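Local coordinates for protein tryptophan halogenase superfamily (PDB 6FRL) that acts as a flavin-dependent halogenase that prefers bromination over chlorination, at residues Gly20-Met25 with Val338-Ser343; Lys112-His117 with Asp465-Ala470; Trp245-Ala250 with Leu399-Asn404. All blocks are in the same frame, centred on the assembly; numbering follows the deposited sequence.

Contact 1 of 3, residues Gly20-Met25 with Val338-Ser343; sequences GTAGWM and VAIGLS. With TLA (L(+)-tartaric acid), chain F.
Ala22 meets Ile340 and Gly341 where the first part of helix 20-33 passes the loop that follows strand 337-339. The direct van der Waals contact is small. The methyl of Ala22 does all the touching. Its CB lies 3.7 Å from the carbonyl O of Ile340. The apolar part is the approach of Ala22 CB to the branch methyl CG2 of Ile340, at 4.4 Å. The CG1 arm of Ile340 leads away from the helix. The backbone of Gly341 comes next, with its CA 4.2 Å from Ala22 CB. With no CB of its own, Gly341 can lie this close to both the Ala22 methyl and tartrate O4. Its positive phi of 82° also suits a glycine.

Hydrogen bonds to a tartrate join the two segments indirectly. Ala22 N donates to tartrate O11 at 3.1 Å, nearly straight at 176°. Thr21 N gives a weak bond to O1 of the same carboxylate. At the other end of the molecule, Leu342 N donates to O4 at 3.1 Å. Thr21 OG1 sits between its backbone N and carbonyl carbon (chi1 53°), which turns it toward the ligand, 3.0 Å from O11. The Leu342 side chain makes van der Waals contact with the far carboxylate, its CG 3.6 Å from tartrate O4. The backbone N-H groups near the helix start would favour an anion here. Gly20 and Gly23 fit a GxGxxG pattern of Rossmann type. The tartrate, probably from the crystallisation liquor, may therefore mark part of the flavin-binding region.

Strand 337-339 runs parallel to strand 219-222 in the six-stranded sheet. Cys223, just after that strand, touches both Ala22 and Ile340. Ile358 of helix 354-367 packs on Thr21, Ala22 and Met25, while helix 169-182 meets Thr21, Trp24 and Met25.

Contact 2 of 3, residues Lys112-His117 with Asp465-Ala470; sequences KGIGFH and DPAVDA
Ile114 packs against a type I beta turn that runs from Asp465 to Val468 and carries an Asx turn at its start. The contact is mostly apolar and centres on this one isoleucine, whose branches reach three residues of the turn. No hydrogen bond joins the two segments.

In the apolar part, CD1 of Ile114 reaches the methyl of Ala467 at 3.8 Å. The CG1-CD1 arm is extended (chi2 159°), which carries CD1 out to that methyl. The branch methyl CG2 of Ile114 meets CG2 of Val468 at 3.7 Å, and the two side chains cross obliquely.

Asp465 contributes differently, as a polar atom resting on a hydrocarbon. Its OD2 lies 4.0 Å from Ile114 CG1, near the root of the isoleucine. The same oxygen has a long, weak ion pair with Arg434.

The second subunit closes over this core, with its His33 packing on both Ile114 and Ala467. Farther along the turn segment, Asp469 makes salt bridges to Lys122 of helix 116-125 and to Arg10 of the second subunit. The contact therefore belongs to the subunit interface. Within the chain it joins the approach to helix 116-125 with the loop between helices 447-456 and 473-492.

Two bonds within 465-470 shape the surface offered to Ile114. Val468 N donates to Asp465 O at 3.2 Å and closes the beta turn. The Asp465 side chain points CG away from its own N (chi1 -173°), beside its carbonyl carbon. From there OD1 accepts from Ala467 N at 3.3 Å, on the anti side of the carboxylate and 25° out of its plane.

Contact 3 of 3, residues Trp245-Ala250 with Leu399-Asn404; sequences WLPCDA and LHYKLN
Tyr401 reaches from helix 376-402 to the loop of Leu246, Pro247 and Cys248. Its ring touches all three. With chi1 at -69°, its CG lies beside the backbone N, and the ring extends toward the loop. Pro247 CG sits over one face, 4.4 Å from Tyr401 CE1. Leu246 CD2 approaches the ring plane obliquely, 4.2 Å from Tyr401 CE2. As whole side chains, Leu246 and Tyr401 cross at about a right angle. Cys248 SG stands opposite its carbonyl carbon and beside its backbone N (chi1 -63°), which turns the sulfur toward the hydroxyl end of the ring. There SG is 3.6 Å from Tyr401 OH. The sulfur-aromatic contact is oblique, 59° off the ring normal. The hydroxyl itself is hydrogen-bonded to Glu348.

At the C-terminal end of the helix, Asn404 folds back onto the carbonyl of Tyr401. Its ND2 donates to Tyr401 O at 2.9 Å, in the carbonyl plane. Asn404 N gives the same oxygen a second bond at 3.3 Å.

Phe411 of helix 410-417 packs on Pro247 and Cys248. The loop then enters strand 250-257 through a classic beta bulge, where Asp249 and Ala250 face Phe293 of strand 286-293.

In the fold
Along the chain the segments come as 20-25, 112-117, 245-250, 338-343, 399-404 and 465-470. Both segments of contact 3 fall between those of contact 2, while the segments of contact 1 alternate with those of each of the others. Contacts 1 and 2 lie on opposite sides of the chain's centre, about 44 Å apart. Contact 3 is about 26 Å from contact 1 and about 33 Å from contact 2, all centre to centre. Contact 1 borders the six-stranded sheet, in the probable flavin-binding part. Contact 3 joins the entry to the seven-stranded sheet with helix 376-402, inside the chain. Contact 2 lies at the subunit interface.

Contact 1 of 3, residues Gly20-Met25 with Val338-Ser343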
# COMPACT_ATOMS: atom_id res chain seq x y z
N GLY B 20 -21.01 -24.91 -4.07
CA GLY B 20 -19.57 -25.16 -3.92
C GLY B 20 -18.90 -24.18 -2.96
O GLY B 20 -19.54 -23.62 -2.07
N THR B 21 -17.60 -23.97 -3.15
CA THR B 21 -16.84 -23.09 -2.27
C THR B 21 -17.23 -21.66 -2.54
O THR B 21 -17.43 -20.91 -1.60
CB THR B 21 -15.34 -23.23 -2.50
OG1 THR B 21 -15.12 -23.04 -3.86
CG2 THR B 21 -14.89 -24.60 -2.19
N ALA B 22 -17.35 -21.27 -3.80
CA ALA B 22 -17.58 -19.85 -4.09
C ALA B 22 -18.93 -19.46 -3.55
O ALA B 22 -19.03 -18.43 -2.87
CB ALA B 22 -17.49 -19.57 -5.57
N GLY B 23 -19.96 -20.29 -3.81
CA GLY B 23 -21.32 -19.98 -3.38
C GLY B 23 -21.53 -19.96 -1.88
O GLY B 23 -22.15 -19.04 -1.33
N TRP B 24 -21.02 -20.97 -1.21
CA TRP B 24 -21.24 -21.06 0.22
C TRP B 24 -20.29 -20.21 1.04
O TRP B 24 -20.70 -19.78 2.10
CB TRP B 24 -21.27 -22.52 0.69
CG TRP B 24 -22.52 -23.19 0.24
CD1 TRP B 24 -22.61 -24.19 -0.68
CD2 TRP B 24 -23.85 -22.89 0.64
NE1 TRP B 24 -23.92 -24.55 -0.87
CE2 TRP B 24 -24.71 -23.77 -0.08
CE3 TRP B 24 -24.41 -21.97 1.52
CZ2 TRP B 24 -26.09 -23.76 0.08
CZ3 TRP B 24 -25.81 -21.95 1.67
CH2 TRP B 24 -26.62 -22.84 0.94
N MET B 25 -19.07 -19.91 0.55
CA MET B 25 -18.25 -18.86 1.20
C MET B 25 -18.97 -17.50 1.12
O MET B 25 -19.06 -16.79 2.12
CB MET B 25 -16.84 -18.73 0.61
CG MET B 25 -15.88 -19.83 1.06
SD MET B 25 -14.37 -19.85 0.06
CE MET B 25 -13.52 -18.37 0.66
N VAL B 338 -22.51 -9.66 -9.84
CA VAL B 338 -21.09 -9.72 -9.45
C VAL B 338 -20.67 -11.15 -9.63
O VAL B 338 -21.37 -12.04 -9.13
CB VAL B 338 -20.88 -9.37 -7.98
CG1 VAL B 338 -19.41 -9.37 -7.62
CG2 VAL B 338 -21.47 -8.02 -7.69
N ALA B 339 -19.54 -11.37 -10.29
CA ALA B 339 -19.03 -12.72 -10.48
C ALA B 339 -17.97 -13.07 -9.43
O ALA B 339 -16.99 -12.34 -9.29
CB ALA B 339 -18.47 -12.85 -11.87
N ILE B 340 -18.16 -14.19 -8.74
CA ILE B 340 -17.21 -14.67 -7.70
C ILE B 340 -16.72 -16.10 -8.01
O ILE B 340 -17.54 -16.99 -8.28
CB ILE B 340 -17.89 -14.67 -6.31
CG1 ILE B 340 -18.38 -13.27 -5.92
CG2 ILE B 340 -16.95 -15.21 -5.22
CD1 ILE B 340 -17.29 -12.28 -5.56
N GLY B 341 -15.41 -16.34 -7.90
CA GLY B 341 -14.81 -17.64 -8.24
C GLY B 341 -14.57 -17.81 -9.75
O GLY B 341 -14.35 -16.82 -10.43
N LEU B 342 -14.65 -19.05 -10.25
CA LEU B 342 -14.34 -19.41 -11.66
C LEU B 342 -15.09 -18.64 -12.75
O LEU B 342 -14.54 -18.42 -13.85
CB LEU B 342 -14.52 -20.90 -11.93
CG LEU B 342 -13.61 -21.97 -11.34
CD1 LEU B 342 -13.98 -23.38 -11.87
CD2 LEU B 342 -12.18 -21.64 -11.69
N SER B 343 -16.31 -18.21 -12.44
CA SER B 343 -17.06 -17.35 -13.35
C SER B 343 -16.36 -16.03 -13.64
O SER B 343 -16.63 -15.43 -14.67
CB SER B 343 -18.46 -17.06 -12.79
OG SER B 343 -18.43 -16.32 -11.58
O1 TLA F . -16.21 -25.30 -5.75
O11 TLA F . -17.10 -23.21 -6.16
C1 TLA F . -16.43 -24.27 -6.43
C2 TLA F . -15.70 -24.37 -7.67
O2 TLA F . -14.38 -24.05 -7.20
C3 TLA F . -16.35 -23.54 -8.79
O3 TLA F . -17.65 -24.11 -8.87
C4 TLA F . -16.43 -22.02 -8.72
O4 TLA F . -15.48 -21.32 -8.34
O41 TLA F . -17.47 -21.43 -9.10

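Contact 2 of 3, residues Lys112-His117 with Asp465-Ala470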
# COMPACT_ATOMS: atom_id res chain seq x y z
N LYS B 112 18.60 -1.30 10.27
CA LYS B 112 18.76 0.10 9.89
C LYS B 112 17.93 0.50 8.67
O LYS B 112 18.34 1.34 7.86
CB LYS B 112 20.26 0.41 9.68
CG LYS B 112 21.07 0.30 10.96
CD LYS B 112 22.56 0.51 10.75
CE LYS B 112 23.29 0.48 12.09
NZ LYS B 112 24.76 0.38 11.91
N GLY B 113 16.74 -0.10 8.55
CA GLY B 113 15.87 0.11 7.36
C GLY B 113 16.24 -0.68 6.10
O GLY B 113 15.49 -0.65 5.10
N ILE B 114 17.38 -1.39 6.14
CA ILE B 114 17.90 -2.13 5.01
C ILE B 114 17.41 -3.57 5.13
O ILE B 114 17.36 -4.14 6.22
CB ILE B 114 19.44 -2.03 4.94
CG1 ILE B 114 19.85 -0.57 4.69
CG2 ILE B 114 20.01 -2.92 3.83
CD1 ILE B 114 21.27 -0.25 5.08
N GLY B 115 17.01 -4.12 4.00
CA GLY B 115 16.45 -5.45 3.95
C GLY B 115 17.52 -6.49 4.22
O GLY B 115 18.66 -6.40 3.70
N PHE B 116 17.14 -7.50 4.98
CA PHE B 116 18.05 -8.58 5.31
C PHE B 116 18.82 -9.16 4.11
O PHE B 116 20.02 -9.41 4.21
CB PHE B 116 17.30 -9.72 5.99
CG PHE B 116 18.17 -10.90 6.28
CD1 PHE B 116 19.11 -10.85 7.28
CD2 PHE B 116 18.02 -12.07 5.55
CE1 PHE B 116 19.92 -11.93 7.52
CE2 PHE B 116 18.82 -13.16 5.80
CZ PHE B 116 19.78 -13.09 6.78
N HIS B 117 18.12 -9.40 3.00
CA HIS B 117 18.72 -10.07 1.85
C HIS B 117 20.02 -9.40 1.33
O HIS B 117 20.90 -10.11 0.81
CB HIS B 117 17.71 -10.27 0.73
CG HIS B 117 17.21 -9.01 0.10
ND1 HIS B 117 16.16 -8.28 0.61
CD2 HIS B 117 17.58 -8.38 -1.05
CE1 HIS B 117 15.90 -7.26 -0.19
NE2 HIS B 117 16.77 -7.28 -1.19
N ASP B 465 22.92 -3.23 -1.61
CA ASP B 465 22.88 -1.84 -1.09
C ASP B 465 24.24 -1.47 -0.44
O ASP B 465 24.65 -2.15 0.48
CB ASP B 465 21.72 -1.78 -0.06
CG ASP B 465 21.43 -0.39 0.45
OD1 ASP B 465 22.35 0.44 0.62
OD2 ASP B 465 20.24 -0.13 0.73
N PRO B 466 24.93 -0.39 -0.90
CA PRO B 466 26.32 -0.12 -0.42
C PRO B 466 26.49 0.40 1.01
O PRO B 466 27.62 0.56 1.45
CB PRO B 466 26.85 0.93 -1.39
CG PRO B 466 25.63 1.66 -1.82
CD PRO B 466 24.47 0.68 -1.80
N ALA B 467 25.40 0.68 1.72
CA ALA B 467 25.49 1.02 3.16
C ALA B 467 25.85 -0.22 3.99
O ALA B 467 26.35 -0.11 5.12
CB ALA B 467 24.19 1.64 3.64
N VAL B 468 25.59 -1.38 3.40
CA VAL B 468 25.86 -2.70 3.97
C VAL B 468 27.34 -3.04 4.01
O VAL B 468 27.76 -3.70 4.93
CB VAL B 468 25.09 -3.77 3.15
CG1 VAL B 468 25.49 -5.19 3.53
CG2 VAL B 468 23.59 -3.60 3.35
N ASP B 469 28.12 -2.60 3.02
CA ASP B 469 29.60 -2.81 2.98
C ASP B 469 30.38 -2.01 4.05
O ASP B 469 31.56 -2.25 4.23
CB ASP B 469 30.16 -2.49 1.60
CG ASP B 469 29.64 -3.43 0.53
OD1 ASP B 469 29.64 -4.67 0.71
OD2 ASP B 469 29.24 -2.94 -0.55
N ALA B 470 29.72 -1.08 4.74
CA ALA B 470 30.23 -0.46 5.99
C ALA B 470 30.47 -1.46 7.16
O ALA B 470 31.25 -1.18 8.08
CB ALA B 470 29.27 0.66 6.44

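Contact 3 of 3, residues Trp245-Ala250 with Leu399-Asn404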
# COMPACT_ATOMS: atom_id res chain seq x y z
N TRP B 245 0.43 -16.01 -22.51
CA TRP B 245 1.45 -15.85 -21.47
C TRP B 245 1.79 -17.14 -20.72
O TRP B 245 2.88 -17.26 -20.20
CB TRP B 245 1.02 -14.84 -20.41
CG TRP B 245 0.66 -13.48 -20.88
CD1 TRP B 245 -0.54 -12.85 -20.71
CD2 TRP B 245 1.50 -12.55 -21.56
NE1 TRP B 245 -0.50 -11.60 -21.26
CE2 TRP B 245 0.74 -11.38 -21.78
CE3 TRP B 245 2.81 -12.60 -22.02
CZ2 TRP B 245 1.26 -10.25 -22.42
CZ3 TRP B 245 3.33 -11.48 -22.66
CH2 TRP B 245 2.56 -10.32 -22.85
N LEU B 246 0.85 -18.09 -20.62
CA LEU B 246 1.03 -19.30 -19.80
C LEU B 246 0.89 -20.53 -20.68
O LEU B 246 -0.16 -20.70 -21.31
CB LEU B 246 -0.02 -19.32 -18.68
CG LEU B 246 0.20 -18.21 -17.65
CD1 LEU B 246 -1.08 -17.78 -16.94
CD2 LEU B 246 1.24 -18.61 -16.64
N PRO B 247 1.93 -21.38 -20.76
CA PRO B 247 1.88 -22.49 -21.72
C PRO B 247 0.80 -23.55 -21.43
O PRO B 247 0.05 -23.93 -22.34
CB PRO B 247 3.26 -23.12 -21.61
CG PRO B 247 3.74 -22.78 -20.23
CD PRO B 247 3.11 -21.46 -19.88
N CYS B 248 0.70 -23.98 -20.17
CA CYS B 248 -0.12 -25.13 -19.82
C CYS B 248 -1.61 -24.86 -20.06
O CYS B 248 -2.11 -23.74 -19.83
CB CYS B 248 0.16 -25.58 -18.39
SG CYS B 248 1.86 -26.14 -18.16
N ASP B 249 -2.28 -25.88 -20.58
CA ASP B 249 -3.67 -25.77 -21.06
C ASP B 249 -4.57 -26.97 -20.67
O ASP B 249 -5.68 -27.08 -21.17
CB ASP B 249 -3.64 -25.57 -22.58
CG ASP B 249 -3.21 -26.83 -23.34
OD1 ASP B 249 -2.40 -27.63 -22.83
OD2 ASP B 249 -3.70 -27.03 -24.46
N ALA B 250 -4.12 -27.84 -19.77
CA ALA B 250 -4.91 -29.00 -19.35
C ALA B 250 -4.43 -29.49 -17.99
O ALA B 250 -3.32 -29.13 -17.55
CB ALA B 250 -4.78 -30.11 -20.36
N LEU B 399 6.51 -15.79 -13.55
CA LEU B 399 7.90 -15.77 -13.08
C LEU B 399 8.48 -17.15 -12.84
O LEU B 399 9.66 -17.37 -13.15
CB LEU B 399 8.05 -14.92 -11.79
CG LEU B 399 9.48 -14.67 -11.31
CD1 LEU B 399 10.27 -13.85 -12.32
CD2 LEU B 399 9.52 -14.01 -9.96
N HIS B 400 7.67 -18.06 -12.27
CA HIS B 400 8.12 -19.41 -11.93
C HIS B 400 8.62 -20.16 -13.21
O HIS B 400 9.66 -20.87 -13.20
CB HIS B 400 7.00 -20.22 -11.26
CG HIS B 400 6.58 -19.75 -9.89
ND1 HIS B 400 5.91 -18.57 -9.66
CD2 HIS B 400 6.65 -20.38 -8.68
CE1 HIS B 400 5.61 -18.47 -8.38
NE2 HIS B 400 6.05 -19.55 -7.76
N TYR B 401 7.88 -20.00 -14.29
CA TYR B 401 8.25 -20.61 -15.56
C TYR B 401 9.44 -19.88 -16.21
O TYR B 401 10.38 -20.50 -16.69
CB TYR B 401 7.07 -20.59 -16.55
CG TYR B 401 5.90 -21.49 -16.20
CD1 TYR B 401 5.99 -22.88 -16.38
CD2 TYR B 401 4.69 -20.97 -15.72
CE1 TYR B 401 4.92 -23.71 -16.06
CE2 TYR B 401 3.62 -21.80 -15.41
CZ TYR B 401 3.73 -23.16 -15.59
OH TYR B 401 2.69 -24.01 -15.33
N LYS B 402 9.36 -18.55 -16.22
CA LYS B 402 10.37 -17.69 -16.82
C LYS B 402 11.80 -17.93 -16.33
O LYS B 402 12.73 -17.78 -17.11
CB LYS B 402 9.99 -16.23 -16.61
CG LYS B 402 10.94 -15.21 -17.25
CD LYS B 402 11.13 -15.46 -18.74
CE LYS B 402 11.65 -14.26 -19.50
NZ LYS B 402 11.99 -14.62 -20.91
N LEU B 403 11.96 -18.28 -15.04
CA LEU B 403 13.28 -18.45 -14.41
C LEU B 403 13.76 -19.91 -14.25
O LEU B 403 14.82 -20.18 -13.63
CB LEU B 403 13.26 -17.80 -13.02
CG LEU B 403 12.85 -16.32 -12.94
CD1 LEU B 403 12.94 -15.86 -11.50
CD2 LEU B 403 13.76 -15.48 -13.81
N ASN B 404 13.03 -20.85 -14.82
CA ASN B 404 13.41 -22.25 -14.70
C ASN B 404 14.81 -22.47 -15.32
O ASN B 404 15.21 -21.73 -16.21
CB ASN B 404 12.33 -23.15 -15.30
CG ASN B 404 12.57 -23.46 -16.75
OD1 ASN B 404 13.35 -24.37 -17.07
ND2 ASN B 404 11.88 -22.75 -17.65